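CdiI (PDB 4G6V) binds the tRNase toxin domain of its cognate CdiA and confers immunity to contact-dependent growth inhibition, apparently by blocking the toxin's active site. Local coordinates at the interface of chains B and A. Sequence-based numbering; all coordinates share one arbitrary frame. Chains: chain A, CdiI; chain B, Adhesin/hemolysin.

Contact 1: the interface of chains B and A. Residues chain B 49, 63, 66, 83, 93; chain A 2-3, 69.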
# COMPACT_ATOMS: atom_id res chain seq x y z
N THR B 49 -11.45 6.44 10.17
CA THR B 49 -11.73 5.28 9.32
C THR B 49 -12.58 4.18 9.99
O THR B 49 -12.24 3.68 11.07
CB THR B 49 -10.42 4.66 8.80
OG1 THR B 49 -9.80 5.55 7.85
CG2 THR B 49 -10.71 3.33 8.14
N LEU B 63 -5.93 -0.88 9.24
CA LEU B 63 -6.86 0.23 9.49
C LEU B 63 -6.73 0.79 10.93
O LEU B 63 -6.74 2.00 11.12
CB LEU B 63 -8.31 -0.17 9.17
CG LEU B 63 -8.54 -0.64 7.73
CD1 LEU B 63 -10.01 -0.84 7.44
CD2 LEU B 63 -7.93 0.33 6.71
N GLU B 66 -3.77 3.11 11.03
CA GLU B 66 -4.05 4.36 10.33
C GLU B 66 -4.81 5.33 11.25
O GLU B 66 -4.45 6.50 11.39
CB GLU B 66 -4.85 4.11 9.05
CG GLU B 66 -5.19 5.37 8.29
CD GLU B 66 -6.53 5.29 7.59
OE1 GLU B 66 -6.78 4.27 6.93
OE2 GLU B 66 -7.33 6.26 7.69
N ASN B 83 -9.40 11.11 6.01
CA ASN B 83 -10.25 10.88 4.85
C ASN B 83 -10.78 12.18 4.23
O ASN B 83 -11.99 12.38 4.10
CB ASN B 83 -11.39 9.91 5.21
CG ASN B 83 -10.87 8.61 5.80
OD1 ASN B 83 -10.24 7.80 5.11
ND2 ASN B 83 -11.10 8.40 7.10
N ASP B 93 -5.40 8.98 2.81
CA ASP B 93 -5.64 8.71 4.21
C ASP B 93 -5.83 9.99 5.02
O ASP B 93 -6.84 10.16 5.71
CB ASP B 93 -4.47 7.90 4.79
CG ASP B 93 -4.47 6.45 4.33
OD1 ASP B 93 -5.52 5.98 3.83
OD2 ASP B 93 -3.42 5.79 4.47
N ALA A 2 -3.31 3.44 3.81
CA ALA A 2 -3.56 3.02 2.43
C ALA A 2 -3.25 1.54 2.27
O ALA A 2 -2.18 1.07 2.66
CB ALA A 2 -2.74 3.84 1.46
N ILE A 3 -4.19 0.79 1.70
CA ILE A 3 -3.96 -0.64 1.51
C ILE A 3 -3.77 -1.02 0.05
O ILE A 3 -4.60 -0.70 -0.81
CB ILE A 3 -5.06 -1.48 2.18
CG1 ILE A 3 -4.84 -1.48 3.70
CG2 ILE A 3 -5.02 -2.88 1.68
CD1 ILE A 3 -6.03 -2.01 4.49
N LYS A 69 -12.58 2.64 1.61
CA LYS A 69 -12.29 1.97 2.87
C LYS A 69 -13.41 1.02 3.30
O LYS A 69 -13.15 -0.03 3.86
CB LYS A 69 -12.00 2.99 3.98
CG LYS A 69 -10.72 3.80 3.78
CD LYS A 69 -9.47 2.95 3.98
CE LYS A 69 -8.23 3.82 4.03
NZ LYS A 69 -8.54 5.19 4.62

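Contact 2: the interface of chains B and A. Residues chain B 56, 58-59; chain A 3, 72, 75, 95, 101.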
# COMPACT_ATOMS: atom_id res chain seq x y z
N ASP B 56 -10.44 -9.28 8.14
CA ASP B 56 -9.67 -10.23 8.94
C ASP B 56 -8.64 -9.52 9.80
O ASP B 56 -8.64 -8.31 9.88
CB ASP B 56 -8.93 -11.18 8.01
CG ASP B 56 -8.20 -10.44 6.91
OD1 ASP B 56 -7.09 -9.91 7.16
OD2 ASP B 56 -8.77 -10.35 5.80
N VAL B 58 -5.25 -9.19 9.59
CA VAL B 58 -4.28 -8.39 8.83
C VAL B 58 -4.83 -7.02 8.39
O VAL B 58 -4.24 -5.97 8.69
CB VAL B 58 -3.80 -9.15 7.58
CG1 VAL B 58 -2.99 -8.24 6.67
CG2 VAL B 58 -2.99 -10.39 7.97
N THR B 59 -5.95 -7.05 7.65
CA THR B 59 -6.61 -5.83 7.17
C THR B 59 -7.07 -4.96 8.32
O THR B 59 -6.81 -3.75 8.33
CB THR B 59 -7.83 -6.16 6.27
OG1 THR B 59 -7.38 -6.64 5.01
CG2 THR B 59 -8.69 -4.94 6.05
N ILE A 3 -4.19 0.79 1.70
CA ILE A 3 -3.96 -0.64 1.51
C ILE A 3 -3.77 -1.02 0.05
O ILE A 3 -4.60 -0.70 -0.81
CB ILE A 3 -5.06 -1.48 2.18
CG1 ILE A 3 -4.84 -1.48 3.70
CG2 ILE A 3 -5.02 -2.88 1.68
CD1 ILE A 3 -6.03 -2.01 4.49
N ALA A 72 -13.04 -2.73 2.45
CA ALA A 72 -11.83 -3.38 2.93
C ALA A 72 -12.06 -4.85 3.16
O ALA A 72 -11.11 -5.64 3.23
CB ALA A 72 -11.35 -2.73 4.23
N ILE A 75 -11.17 -7.66 0.06
CA ILE A 75 -9.83 -8.02 -0.38
C ILE A 75 -9.68 -9.50 -0.78
O ILE A 75 -9.16 -9.79 -1.85
CB ILE A 75 -8.75 -7.55 0.62
CG1 ILE A 75 -8.52 -6.04 0.44
CG2 ILE A 75 -7.45 -8.29 0.42
CD1 ILE A 75 -7.67 -5.39 1.55
N GLN A 95 -0.58 -8.53 0.17
CA GLN A 95 -1.17 -7.33 0.71
C GLN A 95 -0.05 -6.51 1.34
O GLN A 95 0.72 -7.01 2.18
CB GLN A 95 -2.22 -7.67 1.74
CG GLN A 95 -3.08 -6.50 2.10
CD GLN A 95 -4.39 -6.91 2.71
OE1 GLN A 95 -4.93 -7.98 2.41
NE2 GLN A 95 -4.93 -6.07 3.58
N ARG A 101 -1.81 -13.46 0.09
CA ARG A 101 -3.24 -13.72 -0.02
C ARG A 101 -3.52 -14.88 -0.96
O ARG A 101 -4.66 -15.28 -1.14
CB ARG A 101 -3.98 -12.50 -0.51
CG ARG A 101 -4.08 -11.39 0.50
CD ARG A 101 -5.36 -11.51 1.28
NE ARG A 101 -5.51 -10.43 2.25
CZ ARG A 101 -6.12 -10.57 3.42
NH1 ARG A 101 -6.65 -11.74 3.77
NH2 ARG A 101 -6.21 -9.54 4.25
O HOH W 1 -9.81 -7.85 4.09

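Contact 3: the interface of chains B and A. Residues chain B 113, 116-117; chain A 46-47, 50, 53, 97.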
# COMPACT_ATOMS: atom_id res chain seq x y z
N ASN B 113 12.97 -4.21 1.83
CA ASN B 113 11.63 -4.50 1.32
C ASN B 113 10.66 -3.37 1.64
O ASN B 113 9.81 -3.01 0.82
CB ASN B 113 11.13 -5.84 1.85
CG ASN B 113 11.88 -7.03 1.24
OD1 ASN B 113 12.92 -6.88 0.61
ND2 ASN B 113 11.34 -8.22 1.42
N THR B 116 11.41 -0.91 -0.92
CA THR B 116 10.87 -1.38 -2.20
C THR B 116 9.37 -1.12 -2.24
O THR B 116 8.80 -0.75 -3.27
CB THR B 116 11.13 -2.90 -2.43
OG1 THR B 116 12.53 -3.17 -2.51
CG2 THR B 116 10.46 -3.37 -3.71
N THR B 117 8.74 -1.29 -1.10
CA THR B 117 7.29 -1.23 -1.00
C THR B 117 6.85 0.21 -1.17
O THR B 117 6.00 0.51 -1.99
CB THR B 117 6.82 -1.86 0.35
OG1 THR B 117 7.17 -3.25 0.34
CG2 THR B 117 5.31 -1.73 0.56
N SER A 46 14.28 -5.95 -7.99
CA SER A 46 13.80 -5.94 -6.61
C SER A 46 12.50 -6.70 -6.49
O SER A 46 12.37 -7.54 -5.61
CB SER A 46 13.61 -4.51 -6.09
OG SER A 46 14.82 -3.99 -5.58
N LEU A 47 11.53 -6.41 -7.36
CA LEU A 47 10.27 -7.14 -7.34
C LEU A 47 10.45 -8.64 -7.65
O LEU A 47 9.79 -9.48 -7.05
CB LEU A 47 9.26 -6.52 -8.32
CG LEU A 47 8.88 -5.07 -8.03
CD1 LEU A 47 8.26 -4.42 -9.27
CD2 LEU A 47 7.94 -4.97 -6.83
N ILE A 50 11.65 -10.47 -4.43
CA ILE A 50 10.56 -10.71 -3.49
C ILE A 50 9.60 -11.79 -3.99
O ILE A 50 9.23 -12.67 -3.23
CB ILE A 50 9.77 -9.41 -3.18
CG1 ILE A 50 10.66 -8.36 -2.49
CG2 ILE A 50 8.56 -9.70 -2.30
CD1 ILE A 50 9.93 -7.07 -2.17
N GLU A 53 11.10 -15.35 -3.48
CA GLU A 53 11.04 -15.83 -2.10
C GLU A 53 9.71 -16.53 -1.79
O GLU A 53 9.63 -17.34 -0.87
CB GLU A 53 11.24 -14.69 -1.10
CG GLU A 53 12.69 -14.43 -0.73
CD GLU A 53 12.94 -12.99 -0.31
OE1 GLU A 53 12.08 -12.40 0.38
OE2 GLU A 53 14.00 -12.43 -0.68
N ASN A 97 2.63 -5.87 0.26
CA ASN A 97 3.91 -6.47 -0.06
C ASN A 97 4.47 -7.26 1.11
O ASN A 97 5.67 -7.46 1.23
CB ASN A 97 4.90 -5.38 -0.52
CG ASN A 97 5.86 -5.87 -1.60
OD1 ASN A 97 5.58 -6.84 -2.32
ND2 ASN A 97 7.01 -5.21 -1.70

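Contact 1: the interface of chains B and A
A:Lys69 of the immunity protein pushes its side-chain amine into the toxin's active site, where it meets two catalytic carboxylates. NZ forms a salt bridge and hydrogen bond with OE1 of B:Glu66 at 3.0 Å, arriving on the syn side but 31° out of the carboxylate plane. A further salt bridge is to OD1 of B:Asp93, 3.2 Å from A:Lys69 NZ, with the two side chains crossing at about a right angle. The side-chain carbonyl OD1 of B:Asn83 takes a further hydrogen bond from NZ at 3.2 Å. Bends at chi2 (-71°) and chi4 (31°) fold the lysine chain so that its CD methylene passes B:Leu63 CD2, the two chains running in opposite directions, while the amine turns in among the oxygens. B:Leu63 CD2 also packs on CD1 of A:Ile3 at 3.7 Å. Next to it, the backbone N of A:Ala2 points at OD2 of B:Asp93, though this pair is modelled too close to be trusted in detail.

Behind the first shell, B:Thr49 OG1 donates to OE2 of B:Glu66 at 2.6 Å and accepts from ND2 of B:Asn83, in the plane of that amide. This chain of hydrogen bonds ties the glutamate to the asparagine and should fix how the carboxylate is turned.

B:Glu66 and B:Leu63 project from toxin helix 57-74, while A:Lys69 begins the 3-10 helix 69-74 of CdiI and A:Ala2 precedes its strand 4-9.

Contact 2: the interface of chains B and A
B:Asp56 and A:Arg101 carry the charge pairing here, reaching toward each other from opposite directions. The salt bridge joins A:Arg101 NH2 to OD1 of B:Asp56 at 3.1 Å, with a hydrogen bond of 164° at H. Carboxylate and guanidinium planes are turned 60° apart, and the additional contacts to OD2 are weak, so this is not a flat two-pronged pairing. On the toxin side, the backbone N of B:Thr59 donates to the same OD1 from above the carboxylate plane. With chi1 at 48°, B:Asp56 sets its carboxylate over the start of helix 57-74, where the helix start and the B:Thr59 N-H may stabilise its charge.

Among neutral hydrogen bonds, the amide NE2 of A:Gln95 donates to the hydroxyl OG1 of B:Thr59 at 2.9 Å, almost straight and in the amide plane. A bridging water links B:Thr59 OG1 and B:Asp56 OD2 with the backbone O of A:Ala72.

Apolar packing is slight: the methyl CG2 of B:Thr59 lies 3.9 Å from CB of A:Ala72.

Within CdiI, A:Gln95 appears to hold the arginine in place. Its carbonyl OE1 accepts from both NE and NH2 of A:Arg101, and both bonds lie in the guanidinium plane.

Contact 3: the interface of chains B and A
The terminal amide of B:Asn113 and the side chain of A:Ile50 approach from opposite directions where two helices face each other. CD1 and CG1 of the isoleucine come up against the whole amide group, and CG of B:Asn113 is 3.9 Å from CD1 of A:Ile50. This is van der Waals packing: the amide oxygen and nitrogen both lie near aliphatic carbon. B:Thr116 meets the same isoleucine tip to tip, its methyl CG2 standing 4.0 Å from CD1. With that methyl anti to the backbone N, and OG1 beside the backbone N and anti to the carbonyl carbon (chi1 -64°), the threonine turns its methyl toward A:Ile50 and its hydroxyl toward A:Ser46. The two hydroxyls, B:Thr116 OG1 and A:Ser46 OG, stay 3.9 Å apart, too far for a hydrogen bond.

B:Thr117 and A:Asn97 slide past each other in opposite directions, bringing ND2 of the asparagine to OG1 of the threonine at 2.8 Å. That hydrogen bond is 163° at H, with the acceptor within 4° of the amide plane. The same OG1 donates to the backbone O of B:Asn113 at 2.7 Å, one turn earlier, coming from above the carbonyl plane. Bonding both ways should fix the hydroxyl's rotation, its hydrogen going to its own helix, leaving it to receive the asparagine N-H.

The toxin residues share one face of helix 111-123. CdiI answers with helix 45-53 and, through A:Asn97, the turn between strands 91-95 and 99-100.

Contacts 1 and 2 are neighbours, with C-alpha centres about 12 Å apart. They share A:Ile3 and both join toxin helix 57-74 to the 3-10 helix 69-74 of CdiI. Contact 3 lies about 22 Å from contact 1 and 17 Å from contact 2, on toxin helix 111-123. A:Gln95 ends strand 91-95 and A:Asn97 follows just after it, tying contact 2 to contact 3. Contact 1 lies in the catalytic centre and appears to plug it, with B:Asp102 and B:Lys121 about 7 and 10 Å from its centre. Contact 2 holds the toxin next to it and contact 3 further off, so CdiI probably blocks tRNA access.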